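Local structure of tetR-family transcriptional regulator (Streptomyces coelicolor A3, 2QIB) at residues 16-21 against 52-57; 70-75 against 126-131; 138-143 against 205-210. The protein probably binds cis-regulatory DNA through an N-terminal helix-turn-helix domain and regulates transcription as a member of the TetR family. All coordinates share one frame; numbering follows the deposited sequence.

Contact 1 of 3, residues 16-21 against 52-57; sequences QQLIGV and HYFPGK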
ATOM      1  N   GLN A  16     -27.865  17.124  -6.028  1.00 20.49           N
ATOM      2  CA  GLN A  16     -26.551  17.066  -6.695  1.00 21.17           C
ATOM      3  C   GLN A  16     -25.652  18.262  -6.322  1.00 21.26           C
ATOM      4  O   GLN A  16     -24.417  18.091  -6.153  1.00 19.90           O
ATOM      5  CB  GLN A  16     -26.713  16.845  -8.209  1.00 22.81           C
ATOM      6  CG  GLN A  16     -27.297  15.435  -8.594  1.00 24.95           C
ATOM      7  CD  GLN A  16     -26.588  14.217  -7.939  1.00 30.83           C
ATOM      8  OE1 GLN A  16     -25.346  14.100  -7.951  1.00 30.42           O
ATOM      9  NE2 GLN A  16     -27.389  13.299  -7.383  1.00 30.86           N
ATOM     10  N   GLN A  17     -26.247  19.449  -6.147  1.00 20.21           N
ATOM     11  CA  GLN A  17     -25.508  20.616  -5.630  1.00 20.71           C
ATOM     12  C   GLN A  17     -24.905  20.329  -4.256  1.00 19.93           C
ATOM     13  O   GLN A  17     -23.734  20.613  -4.023  1.00 20.00           O
ATOM     14  CB  GLN A  17     -26.373  21.882  -5.512  1.00 21.76           C
ATOM     15  CG  GLN A  17     -25.546  23.105  -5.016  1.00 25.26           C
ATOM     16  CD  GLN A  17     -26.272  24.017  -4.041  1.00 30.24           C
ATOM     17  OE1 GLN A  17     -26.003  25.224  -3.998  1.00 33.44           O
ATOM     18  NE2 GLN A  17     -27.194  23.458  -3.253  1.00 31.36           N
ATOM     19  N   LEU A  18     -25.724  19.790  -3.350  1.00 19.42           N
ATOM     20  CA  LEU A  18     -25.270  19.446  -2.012  1.00 18.87           C
ATOM     21  C   LEU A  18     -24.123  18.423  -2.026  1.00 18.19           C
ATOM     22  O   LEU A  18     -23.174  18.579  -1.284  1.00 17.29           O
ATOM     23  CB  LEU A  18     -26.457  18.926  -1.199  1.00 19.43           C
ATOM     24  CG  LEU A  18     -26.825  19.393   0.196  1.00 24.13           C
ATOM     25  CD1 LEU A  18     -26.337  20.793   0.613  1.00 24.15           C
ATOM     26  CD2 LEU A  18     -28.356  19.250   0.309  1.00 21.95           C
ATOM     27  N   ILE A  19     -24.217  17.379  -2.859  1.00 17.73           N
ATOM     28  CA  ILE A  19     -23.133  16.386  -2.965  1.00 17.87           C
ATOM     29  C   ILE A  19     -21.854  17.087  -3.407  1.00 16.89           C
ATOM     30  O   ILE A  19     -20.787  16.790  -2.878  1.00 17.58           O
ATOM     31  CB  ILE A  19     -23.510  15.200  -3.918  1.00 17.29           C
ATOM     32  CG1 ILE A  19     -24.705  14.429  -3.320  1.00 17.91           C
ATOM     33  CG2 ILE A  19     -22.296  14.218  -4.145  1.00 18.53           C
ATOM     34  CD1 ILE A  19     -25.353  13.367  -4.272  1.00 20.09           C
ATOM     35  N   GLY A  20     -21.983  18.016  -4.361  1.00 17.09           N
ATOM     36  CA  GLY A  20     -20.806  18.783  -4.883  1.00 16.58           C
ATOM     37  C   GLY A  20     -20.154  19.655  -3.815  1.00 16.69           C
ATOM     38  O   GLY A  20     -18.930  19.728  -3.711  1.00 15.84           O
ATOM     39  N   VAL A  21     -20.991  20.331  -3.028  1.00 16.46           N
ATOM     40  CA  VAL A  21     -20.511  21.182  -1.965  1.00 16.82           C
ATOM     41  C   VAL A  21     -19.808  20.321  -0.934  1.00 15.81           C
ATOM     42  O   VAL A  21     -18.709  20.655  -0.457  1.00 16.24           O
ATOM     43  CB  VAL A  21     -21.687  21.944  -1.349  1.00 16.59           C
ATOM     44  CG1 VAL A  21     -21.293  22.584  -0.020  1.00 17.92           C
ATOM     45  CG2 VAL A  21     -22.216  22.989  -2.351  1.00 17.85           C
ATOM     46  N   HIS A  52     -32.956  17.177   4.915  1.00 19.24           N
ATOM     47  CA  HIS A  52     -34.016  16.735   3.998  1.00 20.12           C
ATOM     48  C   HIS A  52     -33.462  15.758   2.954  1.00 21.32           C
ATOM     49  O   HIS A  52     -34.172  14.861   2.500  1.00 21.34           O
ATOM     50  CB  HIS A  52     -34.671  17.928   3.312  1.00 20.25           C
ATOM     51  CG  HIS A  52     -35.886  17.562   2.508  1.00 24.78           C
ATOM     52  ND1 HIS A  52     -37.096  17.269   3.097  1.00 29.25           N
ATOM     53  CD2 HIS A  52     -36.074  17.420   1.174  1.00 28.69           C
ATOM     54  CE1 HIS A  52     -37.985  16.979   2.161  1.00 29.14           C
ATOM     55  NE2 HIS A  52     -37.393  17.064   0.985  1.00 29.35           N
ATOM     56  N   TYR A  53     -32.195  15.953   2.585  1.00 20.35           N
ATOM     57  CA  TYR A  53     -31.540  15.179   1.509  1.00 22.18           C
ATOM     58  C   TYR A  53     -30.681  14.025   1.994  1.00 22.58           C
ATOM     59  O   TYR A  53     -30.546  12.988   1.323  1.00 23.33           O
ATOM     60  CB  TYR A  53     -30.726  16.149   0.661  1.00 22.75           C
ATOM     61  CG  TYR A  53     -31.597  17.085  -0.132  1.00 22.28           C
ATOM     62  CD1 TYR A  53     -32.071  16.694  -1.390  1.00 26.59           C
ATOM     63  CD2 TYR A  53     -31.956  18.348   0.344  1.00 22.50           C
ATOM     64  CE1 TYR A  53     -32.870  17.518  -2.143  1.00 25.88           C
ATOM     65  CE2 TYR A  53     -32.789  19.187  -0.409  1.00 25.55           C
ATOM     66  CZ  TYR A  53     -33.226  18.750  -1.669  1.00 25.87           C
ATOM     67  OH  TYR A  53     -34.037  19.513  -2.469  1.00 27.42           O
ATOM     68  N   PHE A  54     -30.082  14.202   3.167  1.00 22.67           N
ATOM     69  CA  PHE A  54     -29.217  13.188   3.772  1.00 24.88           C
ATOM     70  C   PHE A  54     -29.536  13.089   5.262  1.00 26.01           C
ATOM     71  O   PHE A  54     -29.620  14.115   5.928  1.00 28.21           O
ATOM     72  CB  PHE A  54     -27.749  13.563   3.537  1.00 23.65           C
ATOM     73  CG  PHE A  54     -27.405  13.638   2.083  1.00 24.39           C
ATOM     74  CD1 PHE A  54     -27.004  12.493   1.398  1.00 24.81           C
ATOM     75  CD2 PHE A  54     -27.559  14.836   1.383  1.00 24.85           C
ATOM     76  CE1 PHE A  54     -26.725  12.546   0.043  1.00 24.83           C
ATOM     77  CE2 PHE A  54     -27.284  14.901   0.018  1.00 22.80           C
ATOM     78  CZ  PHE A  54     -26.868  13.757  -0.651  1.00 22.73           C
ATOM     79  N   PRO A  55     -29.739  11.867   5.779  1.00 26.55           N
ATOM     80  CA  PRO A  55     -30.128  11.720   7.204  1.00 26.55           C
ATOM     81  C   PRO A  55     -29.002  11.949   8.217  1.00 26.06           C
ATOM     82  O   PRO A  55     -29.260  12.048   9.424  1.00 26.89           O
ATOM     83  CB  PRO A  55     -30.603  10.271   7.280  1.00 27.57           C
ATOM     84  CG  PRO A  55     -29.798   9.563   6.219  1.00 27.60           C
ATOM     85  CD  PRO A  55     -29.711  10.572   5.083  1.00 26.90           C
ATOM     86  N   GLY A  56     -27.766  12.058   7.743  1.00 24.62           N
ATOM     87  CA  GLY A  56     -26.656  12.391   8.625  1.00 22.79           C
ATOM     88  C   GLY A  56     -25.379  12.684   7.852  1.00 22.59           C
ATOM     89  O   GLY A  56     -25.307  12.521   6.625  1.00 22.33           O
ATOM     90  N   LYS A  57     -24.370  13.112   8.599  1.00 21.78           N
ATOM     91  CA  LYS A  57     -23.088  13.477   8.021  1.00 20.94           C
ATOM     92  C   LYS A  57     -22.453  12.324   7.245  1.00 20.79           C
ATOM     93  O   LYS A  57     -21.942  12.533   6.143  1.00 18.20           O
ATOM     94  CB  LYS A  57     -22.179  13.996   9.122  1.00 21.41           C
ATOM     95  CG  LYS A  57     -20.835  14.483   8.630  1.00 21.66           C
ATOM     96  CD  LYS A  57     -20.062  15.037   9.819  1.00 23.75           C
ATOM     97  CE  LYS A  57     -18.623  15.247   9.420  1.00 23.80           C
ATOM     98  NZ  LYS A  57     -17.861  15.893  10.503  1.00 23.82           N
TER
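In the helix-turn-helix domain of this TetR-family protein, L18 and I19 of helix 11-28 pack against Y53 and F54, at the end of the predicted DNA-binding motif. As in other TetR-family domains, helix 47-53, the second of the motif, is probably the one that reads DNA. L18 faces mainly Y53 and also brushes F54, its CB 4.3 Å from F54 CE2. Toward the tyrosine it uses its CD2 methyl, which lies 3.7 Å from Y53 CD2 and also touches Y53 CB; the two side chains meet nearly at right angles. I19 meets F54. Its CG1 stands 3.5 Å from F54 CZ, at an oblique approach, while I19 CD1 reaches the edge of the same ring in its plane, 3.9 Å from F54 CZ. In I19, CG1 lies anti to the carbonyl carbon (chi1 -64°), and the nearly extended chi2 of 170° carries CD1 on to the ring. L18 also packs on I39 and A43 of helix 36-43, and F54 on L60 and A63 of helix 57-75, which makes the contact part of the small core shared by the helices of this domain. No hydrogen bond joins the two segments: within them, this end of the putative reading helix meets helix 11-28 through apolar side chains alone.

Contact 2 of 3, residues 70-75 against 126-131; sequences DDLADR and DSVRQA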
ATOM      1  N   ASP A  70     -16.180   7.432  -8.550  1.00 19.28           N
ATOM      2  CA  ASP A  70     -16.553   7.331  -9.959  1.00 21.12           C
ATOM      3  C   ASP A  70     -15.648   8.141 -10.867  1.00 20.89           C
ATOM      4  O   ASP A  70     -15.275   7.681 -11.962  1.00 20.59           O
ATOM      5  CB  ASP A  70     -18.016   7.761 -10.176  1.00 22.56           C
ATOM      6  CG  ASP A  70     -18.997   6.754  -9.604  1.00 25.22           C
ATOM      7  OD1 ASP A  70     -18.577   5.615  -9.347  1.00 29.00           O
ATOM      8  OD2 ASP A  70     -20.178   7.098  -9.380  1.00 29.18           O
ATOM      9  N   ASP A  71     -15.314   9.344 -10.413  1.00 20.65           N
ATOM     10  CA  ASP A  71     -14.415  10.231 -11.149  1.00 20.25           C
ATOM     11  C   ASP A  71     -13.049   9.530 -11.346  1.00 19.00           C
ATOM     12  O   ASP A  71     -12.579   9.360 -12.507  1.00 19.91           O
ATOM     13  CB  ASP A  71     -14.307  11.554 -10.378  1.00 20.46           C
ATOM     14  CG  ASP A  71     -13.271  12.532 -10.957  1.00 22.74           C
ATOM     15  OD1 ASP A  71     -12.710  12.330 -12.057  1.00 25.75           O
ATOM     16  OD2 ASP A  71     -13.008  13.545 -10.266  1.00 25.63           O
ATOM     17  N   LEU A  72     -12.416   9.114 -10.248  1.00 18.96           N
ATOM     18  CA  LEU A  72     -11.070   8.482 -10.364  1.00 18.55           C
ATOM     19  C   LEU A  72     -11.134   7.223 -11.218  1.00 18.05           C
ATOM     20  O   LEU A  72     -10.285   7.007 -12.080  1.00 16.86           O
ATOM     21  CB  LEU A  72     -10.479   8.157  -8.999  1.00 18.67           C
ATOM     22  CG  LEU A  72      -9.053   7.572  -9.021  1.00 18.84           C
ATOM     23  CD1 LEU A  72      -8.110   8.448  -9.897  1.00 15.07           C
ATOM     24  CD2 LEU A  72      -8.522   7.419  -7.598  1.00 19.56           C
ATOM     25  N   ALA A  73     -12.104   6.355 -10.958  1.00 18.58           N
ATOM     26  CA  ALA A  73     -12.213   5.154 -11.792  1.00 20.35           C
ATOM     27  C   ALA A  73     -12.291   5.488 -13.314  1.00 20.48           C
ATOM     28  O   ALA A  73     -11.687   4.787 -14.154  1.00 20.25           O
ATOM     29  CB  ALA A  73     -13.415   4.344 -11.375  1.00 20.24           C
ATOM     30  N   ASP A  74     -13.051   6.526 -13.671  1.00 20.48           N
ATOM     31  CA  ASP A  74     -13.188   6.924 -15.065  1.00 21.01           C
ATOM     32  C   ASP A  74     -11.871   7.439 -15.613  1.00 20.36           C
ATOM     33  O   ASP A  74     -11.564   7.238 -16.797  1.00 19.84           O
ATOM     34  CB  ASP A  74     -14.246   8.019 -15.245  1.00 21.77           C
ATOM     35  CG  ASP A  74     -15.657   7.466 -15.186  1.00 27.11           C
ATOM     36  OD1 ASP A  74     -15.822   6.212 -15.186  1.00 30.09           O
ATOM     37  OD2 ASP A  74     -16.602   8.289 -15.147  1.00 32.89           O
ATOM     38  N   ARG A  75     -11.072   8.053 -14.740  1.00 19.84           N
ATOM     39  CA  ARG A  75      -9.760   8.561 -15.144  1.00 19.24           C
ATOM     40  C   ARG A  75      -8.810   7.443 -15.530  1.00 18.83           C
ATOM     41  O   ARG A  75      -7.839   7.691 -16.226  1.00 18.60           O
ATOM     42  CB  ARG A  75      -9.132   9.450 -14.061  1.00 18.86           C
ATOM     43  CG  ARG A  75      -9.861  10.810 -13.895  1.00 19.47           C
ATOM     44  CD  ARG A  75      -9.147  11.657 -12.844  1.00 20.80           C
ATOM     45  NE  ARG A  75     -10.005  12.740 -12.381  1.00 21.05           N
ATOM     46  CZ  ARG A  75      -9.586  13.951 -12.019  1.00 27.42           C
ATOM     47  NH1 ARG A  75      -8.299  14.300 -12.120  1.00 25.16           N
ATOM     48  NH2 ARG A  75     -10.479  14.827 -11.561  1.00 28.83           N
ATOM     49  N   ASP A 126     -12.273   0.049  -2.253  1.00 20.78           N
ATOM     50  CA  ASP A 126     -11.945  -1.215  -2.926  1.00 23.13           C
ATOM     51  C   ASP A 126     -12.401  -1.280  -4.373  1.00 22.62           C
ATOM     52  O   ASP A 126     -11.723  -1.899  -5.204  1.00 22.39           O
ATOM     53  CB  ASP A 126     -12.529  -2.388  -2.161  1.00 24.16           C
ATOM     54  CG  ASP A 126     -11.731  -2.712  -0.954  1.00 27.69           C
ATOM     55  OD1 ASP A 126     -10.521  -2.411  -0.944  1.00 33.35           O
ATOM     56  OD2 ASP A 126     -12.304  -3.274  -0.013  1.00 34.55           O
ATOM     57  N   SER A 127     -13.552  -0.674  -4.672  1.00 21.26           N
ATOM     58  CA  SER A 127     -14.085  -0.679  -6.031  1.00 22.14           C
ATOM     59  C   SER A 127     -13.164   0.111  -6.983  1.00 20.71           C
ATOM     60  O   SER A 127     -13.006  -0.248  -8.148  1.00 21.60           O
ATOM     61  CB  SER A 127     -15.526  -0.153  -6.075  1.00 23.21           C
ATOM     62  OG  SER A 127     -15.561   1.257  -5.970  1.00 26.64           O
ATOM     63  N   VAL A 128     -12.553   1.182  -6.468  1.00 19.80           N
ATOM     64  CA  VAL A 128     -11.548   1.951  -7.239  1.00 20.23           C
ATOM     65  C   VAL A 128     -10.282   1.089  -7.490  1.00 19.62           C
ATOM     66  O   VAL A 128      -9.781   1.025  -8.624  1.00 18.36           O
ATOM     67  CB  VAL A 128     -11.185   3.302  -6.564  1.00 20.67           C
ATOM     68  CG1 VAL A 128     -10.167   4.080  -7.414  1.00 21.07           C
ATOM     69  CG2 VAL A 128     -12.439   4.154  -6.322  1.00 20.51           C
ATOM     70  N   ARG A 129      -9.796   0.409  -6.447  1.00 18.51           N
ATOM     71  CA  ARG A 129      -8.646  -0.481  -6.595  1.00 18.89           C
ATOM     72  C   ARG A 129      -8.936  -1.562  -7.630  1.00 19.26           C
ATOM     73  O   ARG A 129      -8.097  -1.845  -8.502  1.00 19.37           O
ATOM     74  CB  ARG A 129      -8.304  -1.132  -5.262  1.00 19.77           C
ATOM     75  CG  ARG A 129      -7.802  -0.139  -4.244  1.00 20.04           C
ATOM     76  CD  ARG A 129      -7.639  -0.850  -2.899  1.00 23.79           C
ATOM     77  NE  ARG A 129      -7.024   0.042  -1.929  1.00 22.98           N
ATOM     78  CZ  ARG A 129      -7.378   0.113  -0.665  1.00 25.92           C
ATOM     79  NH1 ARG A 129      -8.401  -0.636  -0.214  1.00 25.51           N
ATOM     80  NH2 ARG A 129      -6.758   0.972   0.136  1.00 24.63           N
ATOM     81  N   GLN A 130     -10.129  -2.151  -7.550  1.00 18.42           N
ATOM     82  CA  GLN A 130     -10.515  -3.141  -8.544  1.00 19.23           C
ATOM     83  C   GLN A 130     -10.651  -2.551  -9.973  1.00 18.74           C
ATOM     84  O   GLN A 130     -10.256  -3.188 -10.935  1.00 18.04           O
ATOM     85  CB  GLN A 130     -11.812  -3.842  -8.087  1.00 19.45           C
ATOM     86  CG  GLN A 130     -12.341  -4.827  -9.104  1.00 20.36           C
ATOM     87  CD  GLN A 130     -11.505  -6.095  -9.196  1.00 22.44           C
ATOM     88  OE1 GLN A 130     -10.629  -6.347  -8.363  1.00 24.17           O
ATOM     89  NE2 GLN A 130     -11.806  -6.924 -10.190  1.00 23.48           N
ATOM     90  N   ALA A 131     -11.183  -1.337 -10.114  1.00 18.15           N
ATOM     91  CA  ALA A 131     -11.258  -0.658 -11.418  1.00 17.66           C
ATOM     92  C   ALA A 131      -9.864  -0.487 -12.031  1.00 16.97           C
ATOM     93  O   ALA A 131      -9.667  -0.757 -13.239  1.00 17.18           O
ATOM     94  CB  ALA A 131     -11.928   0.702 -11.274  1.00 16.80           C
TER
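A73 and V128 bring two helical segments close together, their CA atoms 5.6 Å apart, with 70-75 and 126-131 running in the same general direction but inclined to one another. Such a short spacing suits the small A73 side chain at the crossing. One turn further along the second helix, the methyls of two alanines meet, A73 CB lying 3.9 Å from A131 CB. Beside this pair L72 and V128 fit together nearly at right angles: L72 CD2 is 3.7 Å from V128 CG1, and L72 CG comes almost as near. V128 CG1 stands anti to its own backbone N (chi1 -179°), which turns that branch toward the leucine. No hydrogen bond crosses between the two segments; their charged groups pair within each helix and with other helices. R75 grips D71 side-on, its NE giving a nearly straight bond of 2.8 Å to D71 OD1, in the guanidinium plane but from above the carboxylate plane, and its NH2 bonding to D71 OD2 through the syn lone pair. In the other segment R129 NH1 bridges to D126 OD1 at 2.9 Å. V128 also lies about 4 Å from a bound hexaethylene glycol, probably a crystallisation component. Around the contact, L72 and R75 pack on F98 of helix 84-101, where R75 has a second acidic partner in E101, while R129 reaches E161 of helix 147-168.

Contact 3 of 3, residues 138-143 against 205-210; sequences SHLDVT and RRVLAD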
ATOM      1  N   SER A 138      -6.671  -5.311 -18.904  1.00 18.45           N
ATOM      2  CA  SER A 138      -7.155  -5.049 -20.271  1.00 18.82           C
ATOM      3  C   SER A 138      -5.993  -4.644 -21.182  1.00 18.26           C
ATOM      4  O   SER A 138      -5.840  -5.128 -22.313  1.00 19.75           O
ATOM      5  CB  SER A 138      -8.215  -3.944 -20.236  1.00 17.56           C
ATOM      6  OG  SER A 138      -8.657  -3.641 -21.564  1.00 18.72           O
ATOM      7  N   HIS A 139      -5.148  -3.746 -20.691  1.00 17.71           N
ATOM      8  CA  HIS A 139      -4.013  -3.288 -21.469  1.00 18.75           C
ATOM      9  C   HIS A 139      -2.967  -4.376 -21.682  1.00 19.00           C
ATOM     10  O   HIS A 139      -2.356  -4.433 -22.763  1.00 19.45           O
ATOM     11  CB  HIS A 139      -3.379  -2.060 -20.843  1.00 19.50           C
ATOM     12  CG  HIS A 139      -4.151  -0.806 -21.089  1.00 18.02           C
ATOM     13  ND1 HIS A 139      -3.902   0.016 -22.174  1.00 18.18           N
ATOM     14  CD2 HIS A 139      -5.182  -0.243 -20.413  1.00 18.13           C
ATOM     15  CE1 HIS A 139      -4.737   1.038 -22.141  1.00 19.44           C
ATOM     16  NE2 HIS A 139      -5.522   0.908 -21.080  1.00 18.05           N
ATOM     17  N   LEU A 140      -2.785  -5.234 -20.673  1.00 19.17           N
ATOM     18  CA  LEU A 140      -1.882  -6.374 -20.790  1.00 19.52           C
ATOM     19  C   LEU A 140      -2.454  -7.467 -21.688  1.00 21.36           C
ATOM     20  O   LEU A 140      -1.717  -8.387 -22.078  1.00 21.83           O
ATOM     21  CB  LEU A 140      -1.517  -6.943 -19.415  1.00 19.50           C
ATOM     22  CG  LEU A 140      -0.698  -6.036 -18.468  1.00 19.28           C
ATOM     23  CD1 LEU A 140      -0.618  -6.649 -17.039  1.00 20.60           C
ATOM     24  CD2 LEU A 140       0.718  -5.755 -19.037  1.00 18.05           C
ATOM     25  N   ASP A 141      -3.751  -7.355 -22.002  1.00 21.92           N
ATOM     26  CA  ASP A 141      -4.491  -8.322 -22.845  1.00 24.03           C
ATOM     27  C   ASP A 141      -4.547  -9.689 -22.172  1.00 24.82           C
ATOM     28  O   ASP A 141      -4.371 -10.736 -22.812  1.00 24.79           O
ATOM     29  CB  ASP A 141      -3.853  -8.427 -24.248  1.00 24.01           C
ATOM     30  CG  ASP A 141      -4.766  -9.092 -25.265  1.00 29.03           C
ATOM     31  OD1 ASP A 141      -5.981  -9.234 -25.001  1.00 33.33           O
ATOM     32  OD2 ASP A 141      -4.252  -9.462 -26.347  1.00 31.83           O
ATOM     33  N   VAL A 142      -4.793  -9.667 -20.868  1.00 24.44           N
ATOM     34  CA  VAL A 142      -4.881 -10.879 -20.074  1.00 26.26           C
ATOM     35  C   VAL A 142      -6.258 -11.002 -19.441  1.00 26.99           C
ATOM     36  O   VAL A 142      -6.706 -10.105 -18.722  1.00 26.38           O
ATOM     37  CB  VAL A 142      -3.772 -10.897 -18.989  1.00 26.36           C
ATOM     38  CG1 VAL A 142      -3.927 -12.122 -18.110  1.00 27.88           C
ATOM     39  CG2 VAL A 142      -2.392 -10.843 -19.632  1.00 24.92           C
ATOM     40  N   THR A 143      -6.942 -12.121 -19.687  1.00 28.57           N
ATOM     41  CA  THR A 143      -8.271 -12.309 -19.103  1.00 30.24           C
ATOM     42  C   THR A 143      -8.283 -13.283 -17.929  1.00 30.59           C
ATOM     43  O   THR A 143      -9.122 -13.162 -17.037  1.00 32.14           O
ATOM     44  CB  THR A 143      -9.318 -12.735 -20.156  1.00 30.71           C
ATOM     45  OG1 THR A 143      -8.858 -13.916 -20.807  1.00 32.61           O
ATOM     46  CG2 THR A 143      -9.513 -11.646 -21.198  1.00 31.12           C
ATOM     47  N   ARG A 205       8.561  -9.898 -21.589  1.00 24.00           N
ATOM     48  CA  ARG A 205       9.244  -9.710 -22.864  1.00 25.07           C
ATOM     49  C   ARG A 205       8.343  -9.052 -23.903  1.00 24.99           C
ATOM     50  O   ARG A 205       8.782  -8.142 -24.603  1.00 24.88           O
ATOM     51  CB  ARG A 205       9.811 -11.033 -23.397  1.00 24.56           C
ATOM     52  CG  ARG A 205      11.025 -11.501 -22.622  1.00 25.17           C
ATOM     53  CD  ARG A 205      11.769 -12.651 -23.334  1.00 27.98           C
ATOM     54  NE  ARG A 205      10.928 -13.848 -23.499  1.00 33.72           N
ATOM     55  CZ  ARG A 205      10.760 -14.808 -22.585  1.00 35.77           C
ATOM     56  NH1 ARG A 205      11.372 -14.744 -21.403  1.00 38.00           N
ATOM     57  NH2 ARG A 205       9.972 -15.845 -22.850  1.00 34.85           N
ATOM     58  N   ARG A 206       7.091  -9.505 -23.983  1.00 25.11           N
ATOM     59  CA  ARG A 206       6.116  -8.968 -24.929  1.00 26.66           C
ATOM     60  C   ARG A 206       5.806  -7.497 -24.626  1.00 26.59           C
ATOM     61  O   ARG A 206       5.807  -6.659 -25.524  1.00 26.27           O
ATOM     62  CB  ARG A 206       4.850  -9.809 -24.881  1.00 28.11           C
ATOM     63  CG  ARG A 206       3.767  -9.383 -25.828  1.00 31.97           C
ATOM     64  CD  ARG A 206       2.621 -10.393 -25.818  1.00 37.94           C
ATOM     65  NE  ARG A 206       1.859 -10.430 -24.560  1.00 41.42           N
ATOM     66  CZ  ARG A 206       1.060  -9.449 -24.119  1.00 43.64           C
ATOM     67  NH1 ARG A 206       0.931  -8.304 -24.782  1.00 44.92           N
ATOM     68  NH2 ARG A 206       0.401  -9.601 -22.988  1.00 44.90           N
ATOM     69  N   VAL A 207       5.548  -7.186 -23.351  1.00 25.13           N
ATOM     70  CA  VAL A 207       5.305  -5.814 -22.961  1.00 25.97           C
ATOM     71  C   VAL A 207       6.471  -4.892 -23.330  1.00 25.86           C
ATOM     72  O   VAL A 207       6.278  -3.839 -23.944  1.00 26.58           O
ATOM     73  CB  VAL A 207       4.950  -5.716 -21.453  1.00 24.92           C
ATOM     74  CG1 VAL A 207       4.958  -4.267 -21.007  1.00 26.00           C
ATOM     75  CG2 VAL A 207       3.588  -6.349 -21.225  1.00 25.82           C
ATOM     76  N   LEU A 208       7.685  -5.286 -22.975  1.00 27.40           N
ATOM     77  CA  LEU A 208       8.870  -4.502 -23.344  1.00 27.93           C
ATOM     78  C   LEU A 208       9.207  -4.443 -24.854  1.00 28.34           C
ATOM     79  O   LEU A 208       9.828  -3.497 -25.304  1.00 28.03           O
ATOM     80  CB  LEU A 208      10.070  -4.944 -22.516  1.00 29.03           C
ATOM     81  CG  LEU A 208       9.818  -4.755 -21.021  1.00 29.29           C
ATOM     82  CD1 LEU A 208      10.888  -5.469 -20.203  1.00 31.35           C
ATOM     83  CD2 LEU A 208       9.733  -3.257 -20.642  1.00 31.97           C
ATOM     84  N   ALA A 209       8.763  -5.428 -25.637  1.00 28.82           N
ATOM     85  CA  ALA A 209       8.953  -5.392 -27.096  1.00 29.15           C
ATOM     86  C   ALA A 209       8.084  -4.298 -27.738  1.00 29.13           C
ATOM     87  O   ALA A 209       8.337  -3.863 -28.869  1.00 30.09           O
ATOM     88  CB  ALA A 209       8.635  -6.759 -27.717  1.00 29.83           C
ATOM     89  N   ASP A 210       7.046  -3.869 -27.022  1.00 28.38           N
ATOM     90  CA  ASP A 210       6.133  -2.841 -27.508  1.00 28.38           C
ATOM     91  C   ASP A 210       6.624  -1.424 -27.200  1.00 27.97           C
ATOM     92  O   ASP A 210       6.001  -0.445 -27.633  1.00 27.91           O
ATOM     93  CB  ASP A 210       4.718  -3.039 -26.919  1.00 28.92           C
ATOM     94  CG  ASP A 210       3.922  -4.152 -27.623  1.00 32.73           C
ATOM     95  OD1 ASP A 210       4.307  -4.582 -28.728  1.00 33.21           O
ATOM     96  OD2 ASP A 210       2.881  -4.587 -27.062  1.00 37.13           O
TER
HETATM   97  O   HOH W   1      -0.695  -6.015 -24.387  1.00 34.06           O
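R206 sends its side chain out with CG anti to the backbone N (chi1 -179°) and then bends it at chi3 (68°), which swings the guanidinium edge toward L140 at the C-terminal end of helix 119-140. That helix finishes in a Schellman motif: D141 takes a positive phi of 64° and two bonds fold back into the last turn, among them D141 N to S138 O. The contact sets this helix end against helix 198-209, in the TetR-like C-terminal part of the protein. Beside the arginine, L140 and V207 touch by single methyls, L140 CD2 lying 3.7 Å from V207 CG2, with the side chains inclined to each other. L140 is buried and continues on to L149 of helix 147-168 and L84 of helix 84-101, whereas R206 is exposed. The V207 side chain lies about 4 Å from a bound hexaethylene glycol, probably from the crystallisation liquor. A guanidinium beside the last carbonyls of a helix would probably be favoured by the helix dipole, and D141 may add a little at longer range, its OD2 being 5.5 Å from R206 NH1. The direct bond from R206 NH2 to L140 O, modelled at 2.6 Å near the guanidinium plane, is doubtful in its exact length because NH2 is too close to another atom. A water makes a second link, accepting from R206 NH1 at 2.8 Å and donating to H139 O at 2.8 Å.

In the fold
From the N terminus, contact 1 comes first: it brings 52-57 back to helix 11-28 after helices 36-43 and 47-53, within the DNA-binding domain. Helix 57-75 then leads out of that domain, and near its far end contact 2 joins it to helix 119-140, closing a loop that contains helices 84-101 and 103-116. The same helix 119-140 ends at contact 3, which returns the chain from helix 198-209 after a further 61 residues. The three loops follow in series, none nested or crossing. Contacts 1 and 3 lie on opposite sides of the chain's centre, about 43 Å apart between centres, with contact 2 about 22 and 21 Å from them.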